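PDB 5A95: putative retaining b-glycosidase from Saccharophagus degradans, which probably hydrolyses mixed-linkage beta-1,3-1,4-glucans as a retaining glycoside hydrolase of family GH5, subfamily 26. Local coordinates for residues A[49-54]-A[222-227]; A[67-72]-A[98-103]; A[315-320]-A[353-358]. The protein carries 1 engineered substitution. One frame throughout, in Å; residues are numbered along the deposited sequence.

Contact 1 (A[49-54]-A[222-227]); sequences SFISVK and TVIPLV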
# COMPACT_ATOMS: atom_id res chain seq x y z
N SER A 49 -11.88 -20.74 -31.75
CA SER A 49 -11.73 -19.40 -32.26
C SER A 49 -11.47 -18.40 -31.13
O SER A 49 -12.10 -18.47 -30.08
CB SER A 49 -12.98 -18.95 -33.00
OG SER A 49 -12.85 -17.62 -33.46
N PHE A 50 -10.57 -17.47 -31.35
CA PHE A 50 -10.54 -16.27 -30.54
C PHE A 50 -11.83 -15.50 -30.74
O PHE A 50 -12.37 -15.42 -31.85
CB PHE A 50 -9.37 -15.33 -30.93
CG PHE A 50 -8.04 -15.79 -30.43
CD1 PHE A 50 -7.63 -15.50 -29.14
CD2 PHE A 50 -7.20 -16.55 -31.24
CE1 PHE A 50 -6.41 -15.93 -28.68
CE2 PHE A 50 -5.96 -16.97 -30.77
CZ PHE A 50 -5.57 -16.67 -29.49
N ILE A 51 -12.28 -14.86 -29.67
CA ILE A 51 -13.37 -13.90 -29.72
C ILE A 51 -12.74 -12.53 -29.61
O ILE A 51 -11.86 -12.32 -28.76
CB ILE A 51 -14.39 -14.12 -28.59
CG1 ILE A 51 -14.93 -15.56 -28.59
CG2 ILE A 51 -15.54 -13.10 -28.68
CD1 ILE A 51 -15.58 -16.00 -29.89
N SER A 52 -13.17 -11.60 -30.42
CA SER A 52 -12.65 -10.23 -30.46
C SER A 52 -13.81 -9.23 -30.45
O SER A 52 -14.97 -9.62 -30.57
CB SER A 52 -11.76 -10.02 -31.69
OG SER A 52 -12.42 -10.37 -32.87
N VAL A 53 -13.47 -7.96 -30.29
CA VAL A 53 -14.43 -6.88 -30.33
C VAL A 53 -14.34 -6.18 -31.66
O VAL A 53 -13.27 -5.81 -32.09
CB VAL A 53 -14.15 -5.91 -29.16
CG1 VAL A 53 -14.94 -4.61 -29.32
CG2 VAL A 53 -14.46 -6.57 -27.83
N LYS A 54 -15.50 -5.94 -32.26
CA LYS A 54 -15.56 -5.08 -33.45
C LYS A 54 -16.80 -4.21 -33.31
O LYS A 54 -17.93 -4.70 -33.33
CB LYS A 54 -15.59 -5.89 -34.76
CG LYS A 54 -15.42 -5.04 -36.01
CD LYS A 54 -15.16 -5.89 -37.23
CE LYS A 54 -15.04 -5.04 -38.50
NZ LYS A 54 -14.49 -5.89 -39.58
N THR A 222 -4.81 -9.41 -27.40
CA THR A 222 -5.99 -10.14 -27.91
C THR A 222 -7.13 -10.27 -26.93
O THR A 222 -8.25 -10.59 -27.29
CB THR A 222 -5.66 -11.57 -28.36
OG1 THR A 222 -5.40 -12.42 -27.23
CG2 THR A 222 -4.49 -11.61 -29.36
N VAL A 223 -6.88 -10.00 -25.65
CA VAL A 223 -7.90 -10.22 -24.64
C VAL A 223 -8.94 -9.10 -24.67
O VAL A 223 -8.67 -7.99 -25.18
CB VAL A 223 -7.30 -10.37 -23.24
CG1 VAL A 223 -6.29 -11.50 -23.19
CG2 VAL A 223 -6.69 -9.07 -22.78
N ILE A 224 -10.12 -9.37 -24.09
CA ILE A 224 -11.17 -8.38 -23.98
C ILE A 224 -11.31 -7.93 -22.52
O ILE A 224 -11.83 -8.65 -21.68
CB ILE A 224 -12.52 -8.94 -24.46
CG1 ILE A 224 -12.44 -9.41 -25.93
CG2 ILE A 224 -13.61 -7.90 -24.28
CD1 ILE A 224 -13.61 -10.29 -26.33
N PRO A 225 -10.85 -6.71 -22.20
CA PRO A 225 -11.12 -6.16 -20.86
C PRO A 225 -12.59 -5.82 -20.75
O PRO A 225 -13.20 -5.27 -21.69
CB PRO A 225 -10.25 -4.87 -20.82
CG PRO A 225 -9.26 -5.02 -21.96
CD PRO A 225 -10.07 -5.76 -23.01
N LEU A 226 -13.14 -6.05 -19.56
CA LEU A 226 -14.54 -5.76 -19.27
C LEU A 226 -14.58 -4.81 -18.07
O LEU A 226 -14.04 -5.12 -16.99
CB LEU A 226 -15.30 -7.04 -18.96
CG LEU A 226 -16.79 -6.94 -18.70
CD1 LEU A 226 -17.54 -6.56 -19.94
CD2 LEU A 226 -17.38 -8.20 -18.11
N VAL A 227 -15.15 -3.62 -18.29
CA VAL A 227 -15.12 -2.49 -17.35
C VAL A 227 -16.52 -2.24 -16.81
O VAL A 227 -17.50 -2.31 -17.54
CB VAL A 227 -14.62 -1.23 -18.09
CG1 VAL A 227 -14.78 0.03 -17.25
CG2 VAL A 227 -13.16 -1.42 -18.49
O HOH W 1 -9.21 -11.77 -29.51
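I224 sends CG1 off beside its backbone N (chi1 -58°) and then runs out nearly straight (chi2 165°), a shape that carries CD1 across to I51 and leaves CG2 for V53. The second torsion that matters is that of V53: CG1 is anti to the backbone N (chi1 168°), which leaves CG2 beside that N, anti to the carbonyl carbon, and 3.9 Å from I224 CG2, with I224 CG1 almost as near. I224 CD1 has two kinds of neighbour on I51. It lies 3.6 Å from I51 O, a carbonyl oxygen against a methyl group, and 4.1 Å from I51 CG2, while the longer branch of I51 turns away from I224. The side chains of I51 and I224 both pack on F58 as well. No direct hydrogen bond joins the segments; instead the polar link is made by water 1, which donates to I51 O at 2.8 Å and to T222 O at 2.7 Å, bridging the two carbonyl oxygens. The setting is the bottom of a (beta/alpha)8 barrel, as in other family 5 enzymes: strand 224-227 is one of the parallel barrel strands, bonded through I224 to A182 and Y184, and strand 52-54 pairs with 57-59 in a hairpin lying against the barrel's N-terminal end. Further along, F50 CE1 comes within 3.9 Å of T222 OG1, the ring and the hydroxyl meeting obliquely. The hydroxyl is engaged by D220 OD1, and a bound magnesium ion lies about 4 Å from the T222 side chain. F50 itself packs on N177 and P179.

Contact 2 (A[67-72]-A[98-103]); sequences TFRGVN and GVNTIR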
# COMPACT_ATOMS: atom_id res chain seq x y z
N THR A 67 -22.22 -14.21 -29.11
CA THR A 67 -22.85 -13.79 -27.85
C THR A 67 -22.41 -14.73 -26.75
O THR A 67 -22.60 -15.92 -26.86
CB THR A 67 -24.40 -13.83 -28.01
OG1 THR A 67 -24.77 -13.06 -29.17
CG2 THR A 67 -25.08 -13.27 -26.81
N PHE A 68 -21.80 -14.19 -25.69
CA PHE A 68 -21.52 -15.02 -24.51
C PHE A 68 -22.87 -15.30 -23.82
O PHE A 68 -23.64 -14.36 -23.55
CB PHE A 68 -20.58 -14.33 -23.51
CG PHE A 68 -19.21 -14.00 -24.05
CD1 PHE A 68 -18.19 -14.93 -23.98
CD2 PHE A 68 -18.94 -12.79 -24.65
CE1 PHE A 68 -16.94 -14.67 -24.47
CE2 PHE A 68 -17.67 -12.50 -25.13
CZ PHE A 68 -16.68 -13.45 -25.06
N ARG A 69 -23.15 -16.56 -23.55
CA ARG A 69 -24.38 -17.00 -22.91
C ARG A 69 -23.98 -18.12 -21.97
O ARG A 69 -23.56 -19.20 -22.39
CB ARG A 69 -25.41 -17.55 -23.93
CG ARG A 69 -25.90 -16.56 -24.98
CD ARG A 69 -26.93 -17.20 -25.93
NE ARG A 69 -26.36 -18.39 -26.56
CZ ARG A 69 -25.75 -18.43 -27.73
NH1 ARG A 69 -25.65 -17.35 -28.50
NH2 ARG A 69 -25.22 -19.58 -28.12
N GLY A 70 -24.12 -17.89 -20.68
CA GLY A 70 -23.74 -18.92 -19.73
C GLY A 70 -24.03 -18.58 -18.29
O GLY A 70 -25.01 -17.90 -17.99
N VAL A 71 -23.15 -19.06 -17.42
CA VAL A 71 -23.37 -18.99 -15.99
C VAL A 71 -22.07 -18.67 -15.26
O VAL A 71 -20.97 -18.95 -15.75
CB VAL A 71 -23.94 -20.29 -15.40
CG1 VAL A 71 -25.20 -20.71 -16.13
CG2 VAL A 71 -22.93 -21.43 -15.47
N ASN A 72 -22.23 -18.08 -14.07
CA ASN A 72 -21.23 -18.13 -13.01
C ASN A 72 -21.26 -19.48 -12.34
O ASN A 72 -22.33 -20.06 -12.15
CB ASN A 72 -21.57 -17.09 -11.94
CG ASN A 72 -21.27 -15.69 -12.38
OD1 ASN A 72 -20.16 -15.22 -12.18
ND2 ASN A 72 -22.24 -15.02 -13.01
N GLY A 98 -26.81 -25.61 -22.25
CA GLY A 98 -26.74 -24.73 -23.41
C GLY A 98 -25.70 -23.65 -23.32
O GLY A 98 -25.70 -22.75 -24.12
N VAL A 99 -24.81 -23.71 -22.33
CA VAL A 99 -23.88 -22.61 -22.16
C VAL A 99 -22.76 -22.62 -23.18
O VAL A 99 -22.32 -23.69 -23.61
CB VAL A 99 -23.23 -22.55 -20.76
CG1 VAL A 99 -24.25 -22.71 -19.64
CG2 VAL A 99 -22.07 -23.51 -20.61
N ASN A 100 -22.26 -21.44 -23.54
CA ASN A 100 -21.01 -21.34 -24.26
C ASN A 100 -19.94 -20.63 -23.42
O ASN A 100 -18.83 -20.44 -23.91
CB ASN A 100 -21.18 -20.69 -25.63
CG ASN A 100 -21.60 -19.23 -25.57
OD1 ASN A 100 -21.41 -18.56 -24.58
ND2 ASN A 100 -22.15 -18.72 -26.65
N THR A 101 -20.26 -20.26 -22.17
CA THR A 101 -19.40 -19.45 -21.31
C THR A 101 -19.59 -19.80 -19.86
O THR A 101 -20.72 -19.99 -19.40
CB THR A 101 -19.75 -17.94 -21.49
OG1 THR A 101 -19.57 -17.56 -22.85
CG2 THR A 101 -18.85 -17.06 -20.65
N ILE A 102 -18.49 -19.85 -19.12
CA ILE A 102 -18.51 -19.89 -17.67
C ILE A 102 -17.71 -18.72 -17.14
O ILE A 102 -16.59 -18.46 -17.61
CB ILE A 102 -17.93 -21.21 -17.14
CG1 ILE A 102 -18.86 -22.35 -17.53
CG2 ILE A 102 -17.77 -21.17 -15.62
CD1 ILE A 102 -18.35 -23.74 -17.22
N ARG A 103 -18.29 -18.01 -16.16
CA ARG A 103 -17.60 -16.93 -15.44
C ARG A 103 -17.07 -17.48 -14.11
O ARG A 103 -17.83 -18.11 -13.35
CB ARG A 103 -18.53 -15.76 -15.19
CG ARG A 103 -17.94 -14.59 -14.41
CD ARG A 103 -18.90 -13.43 -14.47
NE ARG A 103 -18.52 -12.19 -13.81
CZ ARG A 103 -18.96 -11.74 -12.64
NH1 ARG A 103 -19.62 -12.53 -11.80
NH2 ARG A 103 -18.73 -10.47 -12.29
O HOH W 2 -26.98 -20.64 -25.21
O HOH W 3 -24.39 -21.90 -26.69
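N100 grips the opposing backbone with both ends of its amide: ND2 donates to T67 O over 2.8 Å, in the carbonyl plane, and OD1 accepts R69 N, also at 2.8 Å. The CG of N100 stands between its own backbone N and carbonyl carbon (chi1 66°), which turns the amide toward 67-69. R69 O in turn takes N100 N nearly end-on, at a C=O...N angle of 171°. Beyond this, V71 N reaches T101 O and R103 N reaches V71 O, the parallel pairing of two neighbouring strands of the (beta/alpha)8 barrel, joined through helix 87-96, whose L93 lies against V71, V99 and I102. On the face of N72 and R103, the two side chains run alongside each other; R103 NH1 gives a straight 2.8 Å bond to N72 OD1 from within its guanidinium plane, which stands perpendicular to the amide.

A second shell fixes these groups. T101 OG1 donates to N100 OD1 at 2.7 Å, from the opposite face of the amide to R69 N. The R69 guanidinium lies with one face over N100 ND2, and waters 2 and 3 tie its NE and NH2 to G98 O. N72 ND2 is held by T290 O and V329 O, while R103 has a salt bridge to E185 and hydrogen bonds to N188 and Q291, its side chain about 6 Å from a bound glucose unit.

Contact 3 (A[315-320]-A[353-358]); sequences RIVKYM and AFFKQV
V317 packs against F354, F355 and V358 where two outer helices of the (beta/alpha)8 barrel, 312-323 and 350-363, run side by side; strand 326-329 lies between them in the chain. The short segments are inclined by 27° and their axes stay 11.9 Å apart, a wide separation spanned by side chains, two phenylalanines among them, rather than by backbone contact. The tight part is the side chain of V317. With CG1 anti to the backbone N (chi1 167°), CG2 comes up to the edge of the F354 ring, 3.7 Å from F354 CE2, and also lies 3.8 Å from F355 CE1, so that one methyl serves both aromatic rings. F354 CD2 lies over the centre of one face of the F355 ring, so the two neighbouring rings meet V317 as a packed pair. On the barrel side the fit is looser: I316 CG2 only approaches the F355 edge, 4.5 Å from F355 CZ, and the interior is filled by residues from elsewhere, with L292 touching both F355 and M320, and Y327 touching both M320 and V358. I316 itself leans the other way, on W274 and W278 of helix 267-279. Toward solvent F354 and V358 are only partly covered. No hydrogen bond crosses between the segments; the contact is apolar throughout. V317 and V358 reach toward each other tip to tip, V317 CG1 lying 3.9 Å from V358 CG1.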
# COMPACT_ATOMS: atom_id res chain seq x y z
N ARG A 315 -38.70 -10.63 -18.88
CA ARG A 315 -38.39 -9.23 -19.20
C ARG A 315 -36.92 -9.02 -19.53
O ARG A 315 -36.59 -8.42 -20.56
CB ARG A 315 -38.75 -8.30 -18.06
CG ARG A 315 -40.19 -8.02 -17.93
CD ARG A 315 -40.43 -6.76 -17.10
NE ARG A 315 -41.86 -6.73 -16.95
CZ ARG A 315 -42.53 -6.90 -15.82
NH1 ARG A 315 -41.90 -7.10 -14.72
NH2 ARG A 315 -43.86 -6.86 -15.85
N ILE A 316 -36.03 -9.48 -18.66
CA ILE A 316 -34.61 -9.25 -18.88
C ILE A 316 -34.10 -10.00 -20.12
O ILE A 316 -33.27 -9.49 -20.87
CB ILE A 316 -33.78 -9.54 -17.61
CG1 ILE A 316 -32.37 -8.98 -17.72
CG2 ILE A 316 -33.68 -11.03 -17.28
CD1 ILE A 316 -32.28 -7.49 -17.87
N VAL A 317 -34.63 -11.20 -20.37
CA VAL A 317 -34.26 -11.94 -21.56
C VAL A 317 -34.75 -11.23 -22.84
O VAL A 317 -33.99 -11.10 -23.79
CB VAL A 317 -34.75 -13.39 -21.47
CG1 VAL A 317 -34.66 -14.11 -22.80
CG2 VAL A 317 -33.91 -14.14 -20.43
N LYS A 318 -35.99 -10.78 -22.84
CA LYS A 318 -36.54 -10.05 -23.99
C LYS A 318 -35.70 -8.81 -24.26
O LYS A 318 -35.35 -8.51 -25.40
CB LYS A 318 -38.00 -9.66 -23.72
CG LYS A 318 -38.68 -8.88 -24.83
CD LYS A 318 -40.21 -8.91 -24.72
CE LYS A 318 -40.87 -8.37 -25.98
NZ LYS A 318 -41.45 -7.05 -25.68
N TYR A 319 -35.38 -8.08 -23.21
CA TYR A 319 -34.58 -6.86 -23.35
C TYR A 319 -33.17 -7.17 -23.86
O TYR A 319 -32.70 -6.54 -24.82
CB TYR A 319 -34.53 -6.11 -22.01
CG TYR A 319 -33.77 -4.84 -22.09
CD1 TYR A 319 -34.33 -3.73 -22.69
CD2 TYR A 319 -32.46 -4.76 -21.62
CE1 TYR A 319 -33.61 -2.56 -22.84
CE2 TYR A 319 -31.72 -3.60 -21.77
CZ TYR A 319 -32.31 -2.49 -22.35
OH TYR A 319 -31.57 -1.37 -22.50
N MET A 320 -32.48 -8.13 -23.25
CA MET A 320 -31.13 -8.44 -23.70
C MET A 320 -31.13 -8.94 -25.15
O MET A 320 -30.22 -8.63 -25.91
CB MET A 320 -30.46 -9.46 -22.80
CG MET A 320 -30.16 -8.94 -21.40
SD MET A 320 -29.21 -10.08 -20.38
CE MET A 320 -30.29 -11.50 -20.35
N ALA A 353 -34.28 -23.29 -14.06
CA ALA A 353 -35.08 -23.91 -15.11
C ALA A 353 -35.39 -22.89 -16.20
O ALA A 353 -35.38 -23.21 -17.39
CB ALA A 353 -36.37 -24.48 -14.55
N PHE A 354 -35.72 -21.66 -15.79
CA PHE A 354 -36.05 -20.61 -16.73
C PHE A 354 -34.86 -20.36 -17.68
O PHE A 354 -35.00 -20.39 -18.91
CB PHE A 354 -36.46 -19.34 -15.99
CG PHE A 354 -36.59 -18.16 -16.92
CD1 PHE A 354 -37.69 -18.06 -17.78
CD2 PHE A 354 -35.57 -17.22 -17.04
CE1 PHE A 354 -37.81 -17.03 -18.67
CE2 PHE A 354 -35.68 -16.20 -17.96
CZ PHE A 354 -36.79 -16.11 -18.76
N PHE A 355 -33.68 -20.11 -17.12
CA PHE A 355 -32.55 -19.76 -17.95
C PHE A 355 -32.03 -20.95 -18.74
O PHE A 355 -31.51 -20.80 -19.83
CB PHE A 355 -31.44 -19.13 -17.12
CG PHE A 355 -31.69 -17.69 -16.74
CD1 PHE A 355 -31.73 -16.72 -17.73
CD2 PHE A 355 -31.90 -17.31 -15.44
CE1 PHE A 355 -31.96 -15.40 -17.40
CE2 PHE A 355 -32.12 -15.98 -15.11
CZ PHE A 355 -32.14 -15.04 -16.09
N LYS A 356 -32.19 -22.15 -18.18
CA LYS A 356 -31.77 -23.33 -18.88
C LYS A 356 -32.51 -23.44 -20.24
O LYS A 356 -31.93 -23.70 -21.28
CB LYS A 356 -32.08 -24.59 -18.05
CG LYS A 356 -31.50 -25.86 -18.63
CD LYS A 356 -31.76 -27.01 -17.69
CE LYS A 356 -31.09 -28.29 -18.17
NZ LYS A 356 -31.26 -29.37 -17.16
N GLN A 357 -33.83 -23.26 -20.19
CA GLN A 357 -34.64 -23.30 -21.40
C GLN A 357 -34.23 -22.22 -22.39
O GLN A 357 -34.10 -22.47 -23.57
CB GLN A 357 -36.12 -23.19 -21.03
CG GLN A 357 -37.09 -23.24 -22.20
CD GLN A 357 -38.54 -23.43 -21.75
OE1 GLN A 357 -39.01 -22.79 -20.83
NE2 GLN A 357 -39.24 -24.35 -22.40
N VAL A 358 -34.01 -21.01 -21.89
CA VAL A 358 -33.58 -19.89 -22.73
C VAL A 358 -32.26 -20.20 -23.42
O VAL A 358 -32.12 -20.01 -24.63
CB VAL A 358 -33.47 -18.60 -21.89
CG1 VAL A 358 -32.75 -17.49 -22.63
CG2 VAL A 358 -34.84 -18.15 -21.42

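From the N terminus, residues 49-54 open contact 1, whose loop closes only at 222-227 and takes in the first strands of the barrel. Contact 2 is nested within it: 67-72 and 98-103 close a short beta-alpha-beta unit around helix 87-96. Contact 3 follows in series, joining 315-320 to 353-358 late in the chain, so none of the three loops cross. Contacts 1 and 2 share one sheet and touch directly, I51 CG2 lying 3.8 Å from F68 CZ, which joins the lead-in to the N-terminal hairpin to F68 of barrel strand 65-72. Contact 3 remains apart, its nearest atoms about 6 Å from contact 2, and binds the last two helices of the outer layer.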